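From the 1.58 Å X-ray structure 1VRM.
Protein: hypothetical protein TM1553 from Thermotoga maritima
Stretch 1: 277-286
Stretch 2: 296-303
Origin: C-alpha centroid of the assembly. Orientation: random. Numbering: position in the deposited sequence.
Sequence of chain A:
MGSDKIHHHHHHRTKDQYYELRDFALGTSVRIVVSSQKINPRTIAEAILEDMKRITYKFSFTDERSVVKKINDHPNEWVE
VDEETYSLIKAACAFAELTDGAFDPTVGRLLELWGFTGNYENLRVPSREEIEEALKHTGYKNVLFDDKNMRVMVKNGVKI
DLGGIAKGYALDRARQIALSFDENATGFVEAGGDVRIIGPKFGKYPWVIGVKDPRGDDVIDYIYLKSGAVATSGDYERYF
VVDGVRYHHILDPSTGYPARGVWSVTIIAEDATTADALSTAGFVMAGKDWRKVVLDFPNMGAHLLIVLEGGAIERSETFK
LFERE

Stretch 1 277-286: ALSTAGFVMA
Stretch 2 (296-303) DFPNMGAH

The packing of residues 277-286 against 296-303 in TM1553 is a small, largely apolar contact in which one aromatic ring from a compact turn lodges against a helix at a glycine, with no hydrogen bond crossing between the two stretches. It illustrates a general principle: where a helix must accept a large side chain at close range, a residue without a side chain makes the room.

The first stretch is α-helix, continuing beyond both its ends, with phi/psi mostly near -63/-44 but flatter in psi at Leu278 (-77/-20), Met285 (-81/-26) and Ala286 (-73/-21), and successive i to i+4 bonds such as Gly282 N to Leu278 O (2.8 Å) and Met285 N to Ala281 O (2.9 Å). Leu278, Ala281, Gly282 and Met285 form the contact surface, a spacing of three and four residues; Ser279, Thr280 and Phe283 point away. The second stretch folds back through a 3-10 segment at 298-300, with phi/psi -60/-42 at Phe297, -60/-29 at Pro298, -76/-6 at Asn299, -101/5 at Met300 and -115/96 at Ala302. Phe297 O receives both Met300 N (2.9 Å) and Ala302 N (3.0 Å), while Gly301 N reaches Pro298 O at 3.0 Å. Gly301 adopts 83/21, a positive phi that favours glycine. This turn brings Phe297, Met300 and Ala302 to the helix together. In register, the CA atoms of Leu278 and Ala302 lie 6.9 Å apart, and those of Gly282 and Phe297 7.8 Å.

Phe297 (chi1 -89°, chi2 49°) is the centre of the contact. Phe297 CE2 comes within 3.5 Å of Gly282 CA and 3.4 Å of Leu278 O. An ideal CB on Gly282 would sit only 3.2 Å from Phe297 CE2, so the bare backbone permits this approach. Ala281 contributes a short side chain, its CB 4.2 Å from Phe297 CZ. Selenomethionine Met285 (m, t, p) places its SE at the ring edge, 3.9 Å from Phe297 CE1 and 5.0 Å from the Phe297 ring centroid, 89° off the normal, a sulfur-aromatic type of contact made here by selenium.

Leu278, in the m,t rotamer, extends the contact along the turn. Leu278 CD1 packs 3.7 Å from Ala302 CB and 4.2 Å from Met300 CB, while Leu278 CB lies 4.3 Å from Phe297 CE2. The small methyl of Ala302 suits this close fit. Selenomethionine Met300 (m, t, m) points its CA-to-CB bond toward the helix, at the more exposed margin. Leu278 and Phe297, both buried, supply most of the 258 Å² covered between the stretches.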

ATOM      1  N   ALA A 277       0.561  -4.284   1.760  1.00  4.77           N
ATOM      2  CA  ALA A 277       1.962  -4.581   2.088  1.00  6.26           C
ATOM      3  C   ALA A 277       2.502  -5.712   1.218  1.00  5.15           C
ATOM      4  O   ALA A 277       3.626  -5.668   0.727  1.00  8.03           O
ATOM      5  CB  ALA A 277       2.162  -4.931   3.526  1.00  7.25           C
ATOM      6  N   LEU A 278       1.698  -6.769   1.055  1.00  6.54           N
ATOM      7  CA  LEU A 278       2.165  -7.919   0.326  1.00  6.65           C
ATOM      8  C   LEU A 278       2.164  -7.712  -1.183  1.00  5.72           C
ATOM      9  O   LEU A 278       2.960  -8.325  -1.881  1.00  7.56           O
ATOM     10  CB  LEU A 278       1.418  -9.178   0.741  1.00  5.99           C
ATOM     11  CG  LEU A 278       1.633  -9.594   2.195  1.00  9.39           C
ATOM     12  CD1 LEU A 278       0.947 -10.921   2.486  1.00 12.90           C
ATOM     13  CD2 LEU A 278       3.087  -9.702   2.568  1.00 11.04           C
ATOM     14  N   SER A 279       1.402  -6.755  -1.684  1.00  4.61           N
ATOM     15  CA  SER A 279       1.447  -6.503  -3.130  1.00  5.46           C
ATOM     16  C   SER A 279       2.806  -5.836  -3.443  1.00  8.84           C
ATOM     17  O   SER A 279       3.407  -6.132  -4.450  1.00  7.92           O
ATOM     18  CB  SER A 279       0.277  -5.683  -3.637  1.00  9.27           C
ATOM     19  OG  SER A 279       0.320  -4.357  -3.151  1.00 10.54           O
ATOM     20  N   THR A 280       3.277  -4.966  -2.532  1.00  6.67           N
ATOM     21  CA  THR A 280       4.581  -4.349  -2.680  1.00  6.28           C
ATOM     22  C   THR A 280       5.667  -5.413  -2.610  1.00  5.92           C
ATOM     23  O   THR A 280       6.550  -5.481  -3.446  1.00  8.03           O
ATOM     24  CB  THR A 280       4.759  -3.272  -1.570  1.00 10.74           C
ATOM     25  OG1 THR A 280       3.741  -2.255  -1.744  1.00 12.29           O
ATOM     26  CG2 THR A 280       6.137  -2.644  -1.608  1.00 13.63           C
ATOM     27  N   ALA A 281       5.616  -6.249  -1.575  1.00  5.89           N
ATOM     28  CA  ALA A 281       6.628  -7.290  -1.424  1.00  3.42           C
ATOM     29  C   ALA A 281       6.646  -8.242  -2.630  1.00  3.77           C
ATOM     30  O   ALA A 281       7.691  -8.627  -3.129  1.00  8.24           O
ATOM     31  CB  ALA A 281       6.373  -8.118  -0.179  1.00  7.19           C
ATOM     32  N   GLY A 282       5.458  -8.642  -3.065  1.00  5.76           N
ATOM     33  CA  GLY A 282       5.362  -9.559  -4.229  1.00  7.20           C
ATOM     34  C   GLY A 282       5.921  -8.937  -5.490  1.00  7.68           C
ATOM     35  O   GLY A 282       6.567  -9.619  -6.311  1.00  6.43           O
ATOM     36  N   PHE A 283       5.676  -7.654  -5.686  1.00  4.86           N
ATOM     37  CA  PHE A 283       6.234  -6.932  -6.838  1.00  7.25           C
ATOM     38  C   PHE A 283       7.776  -7.033  -6.835  1.00  6.34           C
ATOM     39  O   PHE A 283       8.393  -7.351  -7.820  1.00  9.21           O
ATOM     40  CB  PHE A 283       5.832  -5.485  -6.801  1.00  7.96           C
ATOM     41  CG  PHE A 283       6.188  -4.725  -8.062  1.00  8.31           C
ATOM     42  CD1 PHE A 283       7.481  -4.233  -8.217  1.00  7.98           C
ATOM     43  CD2 PHE A 283       5.266  -4.511  -9.056  1.00  7.91           C
ATOM     44  CE1 PHE A 283       7.835  -3.512  -9.351  1.00 10.65           C
ATOM     45  CE2 PHE A 283       5.614  -3.811 -10.213  1.00  9.75           C
ATOM     46  CZ  PHE A 283       6.901  -3.307 -10.345  1.00  7.46           C
ATOM     47  N   VAL A 284       8.378  -6.747  -5.690  1.00  6.68           N
ATOM     48  CA  VAL A 284       9.815  -6.816  -5.536  1.00  8.35           C
ATOM     49  C   VAL A 284      10.352  -8.236  -5.698  1.00 10.49           C
ATOM     50  O   VAL A 284      11.408  -8.424  -6.254  1.00 14.54           O
ATOM     51  CB  VAL A 284      10.253  -6.248  -4.173  1.00  8.73           C
ATOM     52  CG1 VAL A 284      11.730  -6.562  -3.882  1.00 10.78           C
ATOM     53  CG2 VAL A 284       9.903  -4.747  -4.043  1.00  9.28           C
HETATM   54  N   MSE A 285       9.661  -9.231  -5.158  1.00  8.25           N
HETATM   55  CA  MSE A 285      10.174 -10.593  -5.178  1.00 11.57           C
HETATM   56  C   MSE A 285       9.932 -11.309  -6.508  1.00 10.55           C
HETATM   57  O   MSE A 285      10.650 -12.264  -6.829  1.00 12.62           O
HETATM   58  CB  MSE A 285       9.518 -11.369  -4.040  1.00 12.00           C
HETATM   59  CG  MSE A 285      10.011 -10.903  -2.704  1.00 13.94           C
HETATM   60 SE   MSE A 285       9.158 -11.897  -1.239  1.00 35.04          SE
HETATM   61  CE  MSE A 285      10.383 -13.582  -1.453  1.00 34.53           C
ATOM     62  N   ALA A 286       8.904 -10.904  -7.231  1.00 11.36           N
ATOM     63  CA  ALA A 286       8.467 -11.682  -8.424  1.00 11.41           C
ATOM     64  C   ALA A 286       9.430 -11.536  -9.607  1.00 15.77           C
ATOM     65  O   ALA A 286       9.434 -12.362 -10.528  1.00 14.31           O
ATOM     66  CB  ALA A 286       7.084 -11.309  -8.842  1.00 12.76           C
ATOM     67  N   ASP A 296       4.289 -19.452  -2.759  1.00  7.12           N
ATOM     68  CA  ASP A 296       4.414 -19.141  -1.336  1.00  6.57           C
ATOM     69  C   ASP A 296       3.421 -18.082  -0.846  1.00  7.54           C
ATOM     70  O   ASP A 296       2.970 -18.164   0.318  1.00  8.81           O
ATOM     71  CB  ASP A 296       5.809 -18.650  -1.047  1.00  8.12           C
ATOM     72  CG  ASP A 296       6.855 -19.741  -1.138  1.00 17.40           C
ATOM     73  OD1 ASP A 296       6.475 -20.946  -1.205  1.00 13.79           O
ATOM     74  OD2 ASP A 296       8.065 -19.396  -1.078  1.00 16.00           O
ATOM     75  N   PHE A 297       3.073 -17.100  -1.694  1.00  5.43           N
ATOM     76  CA  PHE A 297       2.234 -15.995  -1.230  1.00  4.61           C
ATOM     77  C   PHE A 297       0.872 -16.393  -0.713  1.00  5.91           C
ATOM     78  O   PHE A 297       0.435 -15.847   0.305  1.00  6.06           O
ATOM     79  CB  PHE A 297       2.168 -14.845  -2.245  1.00  6.37           C
ATOM     80  CG  PHE A 297       3.259 -13.840  -2.048  1.00  8.08           C
ATOM     81  CD1 PHE A 297       4.570 -14.228  -1.920  1.00  7.93           C
ATOM     82  CD2 PHE A 297       2.963 -12.495  -1.897  1.00 10.63           C
ATOM     83  CE1 PHE A 297       5.589 -13.290  -1.715  1.00 10.42           C
ATOM     84  CE2 PHE A 297       3.958 -11.568  -1.728  1.00 10.53           C
ATOM     85  CZ  PHE A 297       5.261 -11.959  -1.616  1.00  9.49           C
ATOM     86  N   PRO A 298       0.184 -17.327  -1.376  1.00  6.56           N
ATOM     87  CA  PRO A 298      -1.132 -17.761  -0.888  1.00  7.77           C
ATOM     88  C   PRO A 298      -1.059 -18.334   0.492  1.00 10.28           C
ATOM     89  O   PRO A 298      -2.019 -18.185   1.257  1.00  7.11           O
ATOM     90  CB  PRO A 298      -1.568 -18.800  -1.899  1.00  8.64           C
ATOM     91  CG  PRO A 298      -0.833 -18.379  -3.189  1.00  8.14           C
ATOM     92  CD  PRO A 298       0.484 -17.873  -2.718  1.00  6.52           C
ATOM     93  N   ASN A 299       0.074 -18.911   0.853  1.00  8.45           N
ATOM     94  CA  ASN A 299       0.209 -19.442   2.218  1.00  8.19           C
ATOM     95  C   ASN A 299       0.435 -18.402   3.311  1.00  9.81           C
ATOM     96  O   ASN A 299       0.493 -18.737   4.498  1.00 13.19           O
ATOM     97  CB  ASN A 299       1.268 -20.514   2.239  1.00  9.66           C
ATOM     98  CG  ASN A 299       0.939 -21.649   1.324  1.00  9.39           C
ATOM     99  OD1 ASN A 299      -0.214 -22.028   1.183  1.00 10.08           O
ATOM    100  ND2 ASN A 299       1.956 -22.207   0.640  1.00 12.50           N
HETATM  101  N   MSE A 300       0.613 -17.150   2.901  1.00 10.88           N
HETATM  102  CA  MSE A 300       0.624 -15.982   3.773  1.00 14.68           C
HETATM  103  C   MSE A 300      -0.713 -15.238   3.729  1.00 11.68           C
HETATM  104  O   MSE A 300      -0.858 -14.179   4.335  1.00 15.22           O
HETATM  105  CB  MSE A 300       1.689 -15.012   3.337  1.00 14.22           C
HETATM  106  CG  MSE A 300       3.054 -15.454   3.694  1.00 20.27           C
HETATM  107 SE   MSE A 300       4.325 -13.963   3.218  1.00 46.86          SE
HETATM  108  CE  MSE A 300       4.224 -14.088   1.385  1.00 19.84           C
ATOM    109  N   GLY A 301      -1.677 -15.818   3.019  1.00  9.80           N
ATOM    110  CA  GLY A 301      -2.984 -15.237   2.829  1.00 10.40           C
ATOM    111  C   GLY A 301      -3.050 -14.209   1.698  1.00 10.81           C
ATOM    112  O   GLY A 301      -3.958 -13.376   1.660  1.00 11.23           O
ATOM    113  N   ALA A 302      -2.109 -14.272   0.768  1.00  8.81           N
ATOM    114  CA  ALA A 302      -2.052 -13.322  -0.347  1.00  6.80           C
ATOM    115  C   ALA A 302      -2.291 -14.105  -1.685  1.00  6.65           C
ATOM    116  O   ALA A 302      -1.368 -14.708  -2.215  1.00  8.66           O
ATOM    117  CB  ALA A 302      -0.668 -12.643  -0.342  1.00  7.88           C
ATOM    118  N   HIS A 303      -3.528 -14.109  -2.171  1.00  5.02           N
ATOM    119  CA  HIS A 303      -3.931 -14.820  -3.335  1.00  6.29           C
ATOM    120  C   HIS A 303      -3.705 -13.928  -4.506  1.00  7.87           C
ATOM    121  O   HIS A 303      -4.302 -12.839  -4.571  1.00  8.59           O
ATOM    122  CB  HIS A 303      -5.381 -15.244  -3.150  1.00  7.06           C
ATOM    123  CG  HIS A 303      -5.536 -15.990  -1.863  1.00  8.83           C
ATOM    124  ND1 HIS A 303      -4.961 -17.233  -1.660  1.00 12.41           N
ATOM    125  CD2 HIS A 303      -5.980 -15.575  -0.650  1.00 12.58           C
ATOM    126  CE1 HIS A 303      -5.100 -17.572  -0.384  1.00 13.92           C
ATOM    127  NE2 HIS A 303      -5.719 -16.591   0.247  1.00 10.45           N
TER